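Local coordinates for putative Oleoyl-[acyl-carrier protein] thioesterase (Lactobacillus plantarum, PDB 2OWN) that probably hydrolyses oleoyl-[acyl-carrier protein] to release the free fatty acid, as a member of the acyl-ACP thioesterase family with two hot-dog domains, at residues Ala7-Tyr12 and Ala85-Ala90; Tyr97-Ile102 and Tyr112-Trp117. One frame throughout, in Å; residues are numbered along the deposited sequence.

Interaction 1 (Ala7-Tyr12 and Ala85-Ala90)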
loop_
_atom_site.group_PDB
_atom_site.type_symbol
_atom_site.label_atom_id
_atom_site.label_comp_id
_atom_site.label_asym_id
_atom_site.label_seq_id
_atom_site.Cartn_x
_atom_site.Cartn_y
_atom_site.Cartn_z
ATOM N N ALA B 7 12.443 16.335 -26.760
ATOM C CA ALA B 7 13.118 15.258 -27.544
ATOM C C ALA B 7 14.537 14.955 -27.045
ATOM O O ALA B 7 14.924 13.782 -26.958
ATOM C CB ALA B 7 13.182 15.613 -29.033
ATOM N N ASN B 8 15.283 16.020 -26.724
ATOM C CA ASN B 8 16.663 15.930 -26.199
ATOM C C ASN B 8 16.775 15.592 -24.693
ATOM O O ASN B 8 17.896 15.361 -24.224
ATOM C CB ASN B 8 17.448 17.226 -26.504
ATOM C CG ASN B 8 17.531 17.549 -28.010
ATOM O OD1 ASN B 8 17.008 16.822 -28.863
ATOM N ND2 ASN B 8 18.184 18.660 -28.329
ATOM N N ALA B 9 15.649 15.559 -23.951
ATOM C CA ALA B 9 15.648 15.238 -22.502
ATOM C C ALA B 9 15.999 13.769 -22.246
ATOM O O ALA B 9 15.585 12.895 -23.021
ATOM C CB ALA B 9 14.316 15.600 -21.845
ATOM N N SER B 10 16.764 13.526 -21.170
ATOM C CA SER B 10 17.235 12.179 -20.786
ATOM C C SER B 10 16.086 11.251 -20.390
ATOM O O SER B 10 15.172 11.689 -19.696
ATOM C CB SER B 10 18.230 12.246 -19.619
ATOM O OG SER B 10 19.345 13.065 -19.929
ATOM N N LEU B 11 16.152 9.997 -20.854
ATOM C CA LEU B 11 15.164 8.952 -20.581
ATOM C C LEU B 11 15.766 7.967 -19.570
ATOM O O LEU B 11 16.773 7.316 -19.877
ATOM C CB LEU B 11 14.783 8.220 -21.876
ATOM C CG LEU B 11 13.696 7.130 -21.842
ATOM C CD1 LEU B 11 12.354 7.677 -21.391
ATOM C CD2 LEU B 11 13.554 6.527 -23.225
ATOM N N TYR B 12 15.175 7.910 -18.367
ATOM C CA TYR B 12 15.580 7.003 -17.286
ATOM C C TYR B 12 14.494 5.945 -17.153
ATOM O O TYR B 12 13.311 6.319 -17.032
ATOM C CB TYR B 12 15.762 7.748 -15.954
ATOM C CG TYR B 12 16.155 6.835 -14.794
ATOM C CD1 TYR B 12 17.505 6.474 -14.586
ATOM C CD2 TYR B 12 15.177 6.299 -13.915
ATOM C CE1 TYR B 12 17.886 5.594 -13.511
ATOM C CE2 TYR B 12 15.542 5.416 -12.842
ATOM C CZ TYR B 12 16.898 5.077 -12.650
ATOM O OH TYR B 12 17.260 4.232 -11.627
ATOM N N ALA B 85 9.454 4.067 -17.645
ATOM C CA ALA B 85 10.354 5.038 -18.295
ATOM C C ALA B 85 9.886 6.432 -17.862
ATOM O O ALA B 85 8.673 6.662 -17.774
ATOM C CB ALA B 85 10.319 4.902 -19.799
ATOM N N VAL B 86 10.834 7.336 -17.586
ATOM C CA VAL B 86 10.552 8.722 -17.137
ATOM C C VAL B 86 11.483 9.753 -17.823
ATOM O O VAL B 86 12.608 9.413 -18.192
ATOM C CB VAL B 86 10.644 8.808 -15.577
ATOM C CG1 VAL B 86 12.075 8.553 -15.072
ATOM C CG2 VAL B 86 10.121 10.145 -15.072
ATOM N N ARG B 87 10.987 10.987 -17.987
ATOM C CA ARG B 87 11.726 12.090 -18.624
ATOM C C ARG B 87 11.263 13.471 -18.141
ATOM O O ARG B 87 10.061 13.754 -18.167
ATOM C CB ARG B 87 11.578 11.974 -20.155
ATOM C CG ARG B 87 12.310 13.040 -21.000
ATOM C CD ARG B 87 12.325 12.696 -22.494
ATOM N NE ARG B 87 11.007 12.764 -23.144
ATOM C CZ ARG B 87 10.725 12.438 -24.418
ATOM N NH1 ARG B 87 11.658 11.966 -25.263
ATOM N NH2 ARG B 87 9.464 12.565 -24.863
ATOM N N GLY B 88 12.218 14.315 -17.716
ATOM C CA GLY B 88 11.984 15.708 -17.295
ATOM C C GLY B 88 12.124 16.380 -18.656
ATOM O O GLY B 88 13.200 16.846 -19.015
ATOM N N SER B 89 11.022 16.363 -19.407
ATOM C CA SER B 89 10.944 16.856 -20.796
ATOM C C SER B 89 11.265 18.329 -21.020
ATOM O O SER B 89 12.103 18.651 -21.878
ATOM C CB SER B 89 9.558 16.538 -21.368
ATOM O OG SER B 89 9.351 15.143 -21.316
ATOM N N ALA B 90 10.607 19.198 -20.251
ATOM C CA ALA B 90 10.796 20.656 -20.369
ATOM C C ALA B 90 10.338 21.462 -19.148
ATOM O O ALA B 90 9.807 20.893 -18.186
ATOM C CB ALA B 90 10.081 21.147 -21.621
HETATM O O HOH W 1 14.974 13.773 -18.071
#
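Within the N-terminal hot-dog domain, the loop leading into strand 12-17 runs alongside strand 81-91, and the two become regular antiparallel sheet only at Y12. There Y12 and V86 form a hydrogen-bonded pair: Y12 N donates to V86 O at 3.0 Å with an N-H...O angle of 164°, and V86 N donates to Y12 O at 2.7 Å, each donor nearly along the C=O axis. Their side chains lie side by side and point the same way, where V86 also meets A41 and Q45 of helix 31-48. V86 CG1 takes the crowded position between backbone N and carbonyl carbon (chi1 66°), which sets it at the edge of the Y12 ring.

Tight packing recurs at A9. Its buried CB packs against backbone and side chain together, 3.3 Å from G88 O and 3.4 Å from R87 CG. The R87 chain leaves anti to its backbone N and stays extended through chi2, which lays CD 3.3 Å from A9 O; the bend at chi3 (69°) then turns NE toward S89 OG, a weak bond. The stronger partner of S89 OG is E99, with which R87 NH2 forms a long, weak ion pair. An alanine at R87 would remove this methylene packing and the guanidinium, and would probably leave A9 less firmly held and cost E99 its weak ion pair.

Beyond the Y12-V86 pair no direct backbone hydrogen bond joins the segments; one water spans the gap, donating to S10 O at 2.7 Å and accepting at 2.8 Å from the N of G88, which centres an inverse gamma turn. The solvent side is looser still: A7 and L11 are exposed, and L11 makes a single apolar side-chain touch, CD1 to A85 CB at 3.8 Å.

Interaction 2 (Tyr97-Ile102 and Tyr112-Trp117)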
loop_
_atom_site.group_PDB
_atom_site.type_symbol
_atom_site.label_atom_id
_atom_site.label_comp_id
_atom_site.label_asym_id
_atom_site.label_seq_id
_atom_site.Cartn_x
_atom_site.Cartn_y
_atom_site.Cartn_z
ATOM N N TYR B 97 7.452 20.419 -16.843
ATOM C CA TYR B 97 6.676 19.383 -17.561
ATOM C C TYR B 97 7.414 18.032 -17.495
ATOM O O TYR B 97 8.503 17.917 -18.062
ATOM C CB TYR B 97 6.425 19.835 -19.009
ATOM C CG TYR B 97 5.644 18.861 -19.872
ATOM C CD1 TYR B 97 4.289 18.567 -19.582
ATOM C CD2 TYR B 97 6.229 18.265 -21.021
ATOM C CE1 TYR B 97 3.535 17.659 -20.397
ATOM C CE2 TYR B 97 5.485 17.360 -21.850
ATOM C CZ TYR B 97 4.140 17.064 -21.526
ATOM O OH TYR B 97 3.430 16.200 -22.321
ATOM N N ARG B 98 6.811 17.036 -16.821
ATOM C CA ARG B 98 7.382 15.686 -16.643
ATOM C C ARG B 98 6.465 14.591 -17.211
ATOM O O ARG B 98 5.273 14.538 -16.866
ATOM C CB ARG B 98 7.675 15.461 -15.163
ATOM C CG ARG B 98 8.280 14.091 -14.782
ATOM C CD ARG B 98 8.842 14.097 -13.359
ATOM N NE ARG B 98 10.134 14.793 -13.346
ATOM C CZ ARG B 98 11.351 14.238 -13.461
ATOM N NH1 ARG B 98 11.546 12.912 -13.569
ATOM N NH2 ARG B 98 12.419 15.042 -13.448
ATOM N N GLU B 99 7.047 13.721 -18.050
ATOM C CA GLU B 99 6.369 12.595 -18.705
ATOM C C GLU B 99 6.822 11.240 -18.138
ATOM O O GLU B 99 7.986 11.099 -17.729
ATOM C CB GLU B 99 6.624 12.622 -20.203
ATOM C CG GLU B 99 5.928 13.756 -20.925
ATOM C CD GLU B 99 6.279 13.763 -22.380
ATOM O OE1 GLU B 99 7.311 14.352 -22.761
ATOM O OE2 GLU B 99 5.483 13.246 -23.176
ATOM N N PHE B 100 5.896 10.268 -18.135
ATOM C CA PHE B 100 6.143 8.884 -17.661
ATOM C C PHE B 100 5.469 7.883 -18.612
ATOM O O PHE B 100 4.361 8.161 -19.087
ATOM C CB PHE B 100 5.562 8.577 -16.270
ATOM C CG PHE B 100 5.825 9.612 -15.207
ATOM C CD1 PHE B 100 5.082 10.813 -15.190
ATOM C CD2 PHE B 100 6.702 9.348 -14.133
ATOM C CE1 PHE B 100 5.278 11.786 -14.181
ATOM C CE2 PHE B 100 6.899 10.324 -13.101
ATOM C CZ PHE B 100 6.182 11.543 -13.129
ATOM N N TRP B 101 6.111 6.733 -18.845
ATOM C CA TRP B 101 5.577 5.641 -19.682
ATOM C C TRP B 101 5.698 4.327 -18.924
ATOM O O TRP B 101 6.806 3.983 -18.506
ATOM C CB TRP B 101 6.340 5.489 -20.990
ATOM C CG TRP B 101 6.276 6.646 -21.873
ATOM C CD1 TRP B 101 5.448 6.815 -22.941
ATOM C CD2 TRP B 101 7.082 7.817 -21.789
ATOM N NE1 TRP B 101 5.683 8.030 -23.533
ATOM C CE2 TRP B 101 6.679 8.674 -22.850
ATOM C CE3 TRP B 101 8.108 8.242 -20.913
ATOM C CZ2 TRP B 101 7.268 9.947 -23.067
ATOM C CZ3 TRP B 101 8.714 9.519 -21.127
ATOM C CH2 TRP B 101 8.279 10.352 -22.200
ATOM N N ILE B 102 4.574 3.641 -18.712
ATOM C CA ILE B 102 4.528 2.323 -18.058
ATOM C C ILE B 102 4.300 1.385 -19.251
ATOM O O ILE B 102 3.275 1.540 -19.948
ATOM C CB ILE B 102 3.406 2.191 -17.011
ATOM C CG1 ILE B 102 3.433 3.332 -15.975
ATOM C CG2 ILE B 102 3.488 0.847 -16.310
ATOM C CD1 ILE B 102 4.679 3.453 -15.184
ATOM N N TYR B 112 0.418 6.045 -19.991
ATOM C CA TYR B 112 1.174 7.263 -20.352
ATOM C C TYR B 112 0.678 8.389 -19.443
ATOM O O TYR B 112 -0.522 8.705 -19.467
ATOM C CB TYR B 112 1.006 7.584 -21.837
ATOM C CG TYR B 112 1.525 8.941 -22.270
ATOM C CD1 TYR B 112 2.901 9.250 -22.184
ATOM C CD2 TYR B 112 0.650 9.920 -22.810
ATOM C CE1 TYR B 112 3.398 10.523 -22.603
ATOM C CE2 TYR B 112 1.139 11.199 -23.239
ATOM C CZ TYR B 112 2.510 11.481 -23.130
ATOM O OH TYR B 112 2.988 12.698 -23.530
ATOM N N ILE B 113 1.599 8.956 -18.654
ATOM C CA ILE B 113 1.321 10.018 -17.695
ATOM C C ILE B 113 2.077 11.292 -18.058
ATOM O O ILE B 113 3.269 11.226 -18.381
ATOM C CB ILE B 113 1.713 9.612 -16.243
ATOM C CG1 ILE B 113 1.051 8.280 -15.827
ATOM C CG2 ILE B 113 1.370 10.731 -15.237
ATOM C CD1 ILE B 113 1.412 7.805 -14.414
ATOM N N THR B 114 1.349 12.414 -18.075
ATOM C CA THR B 114 1.902 13.765 -18.272
ATOM C C THR B 114 1.606 14.490 -16.951
ATOM O O THR B 114 0.622 14.157 -16.267
ATOM C CB THR B 114 1.336 14.521 -19.499
ATOM O OG1 THR B 114 -0.070 14.748 -19.361
ATOM C CG2 THR B 114 1.610 13.745 -20.776
ATOM N N SER B 115 2.455 15.452 -16.588
ATOM C CA SER B 115 2.301 16.208 -15.333
ATOM C C SER B 115 2.977 17.573 -15.301
ATOM O O SER B 115 3.890 17.823 -16.082
ATOM C CB SER B 115 2.872 15.372 -14.186
ATOM O OG SER B 115 4.232 15.080 -14.436
ATOM N N ILE B 116 2.517 18.409 -14.359
ATOM C CA ILE B 116 3.026 19.762 -14.100
ATOM C C ILE B 116 3.480 19.818 -12.627
ATOM O O ILE B 116 2.750 19.351 -11.740
ATOM C CB ILE B 116 1.976 20.866 -14.411
ATOM C CG1 ILE B 116 1.507 20.811 -15.875
ATOM C CG2 ILE B 116 2.538 22.273 -14.120
ATOM C CD1 ILE B 116 2.581 21.076 -16.928
ATOM N N TRP B 117 4.675 20.380 -12.399
ATOM C CA TRP B 117 5.297 20.537 -11.074
ATOM C C TRP B 117 5.758 21.987 -10.852
ATOM O O TRP B 117 6.202 22.637 -11.803
ATOM C CB TRP B 117 6.509 19.618 -10.958
ATOM C CG TRP B 117 6.241 18.147 -11.074
ATOM C CD1 TRP B 117 6.027 17.436 -12.223
ATOM C CD2 TRP B 117 6.239 17.190 -10.007
ATOM N NE1 TRP B 117 5.848 16.104 -11.933
ATOM C CE2 TRP B 117 5.981 15.915 -10.587
ATOM C CE3 TRP B 117 6.415 17.281 -8.606
ATOM C CZ2 TRP B 117 5.887 14.724 -9.818
ATOM C CZ3 TRP B 117 6.331 16.089 -7.822
ATOM C CH2 TRP B 117 6.065 14.825 -8.445
#
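Y112 carries its CG anti to the backbone N (chi1 169°), whereas E99 sets its CG anti to the carbonyl carbon (chi1 -70°) and then runs extended; these torsions bring phenol and carboxylate together across the antiparallel beta hairpin of strands 95-103 and 109-121, part of the N-terminal hot-dog domain. Y112 OH donates to E99 OE2 at 2.6 Å, using the anti lone pair of that oxygen, which lies in the plane of the phenol ring at its edge. W101 runs beside Y112 in the same direction: Y112 CD1 sits over one face of the indole, 3.3 Å from W101 NE1, with the rings oblique to each other.

The backbone is most regular at F100 and I113, where F100 N reaches I113 O at 2.8 Å and I113 N reaches F100 O at 2.9 Å. Their side chains lie on the face opposite E99 and Y112, F100 CD1 against I113 CG2 at 3.7 Å, and F100 meets A38 and S42 of helix 31-48, the helix that packs against this sheet.

On that same face S115 OG occupies the crowded position between backbone N and carbonyl carbon (chi1 59°). Two bonds fix this buried hydroxyl: it donates to R98 O at 2.7 Å and accepts from W117 NE1 at 3.2 Å, while F100 CE1 comes edge-on to 3.5 Å from S115 OG.

Overall arrangement
Interactions 1 and 2 meet through neighbouring strands, 81-91 and 95-103, the contact centres about 10 Å apart; strand 95-103 pairs with 81-91 on one side and 109-121 on the other. Both contacts share the carboxylate of E99: OE2 is engaged within interaction 2, while OE1 reaches S89 OG of interaction 1 at 2.6 Å. Backbone continuity comes from A90 O to Y97 N at 2.8 Å, within a classic beta bulge in which S89 and A90 both face Y97. On the helix-facing side, V86 CG2 packs 3.5 Å from R98 NH1. Unidentified ligand atoms lie near G88 and R98, one weakly bonded to R98 NE; they probably come from the crystallisation liquor, though such molecules can mark pockets.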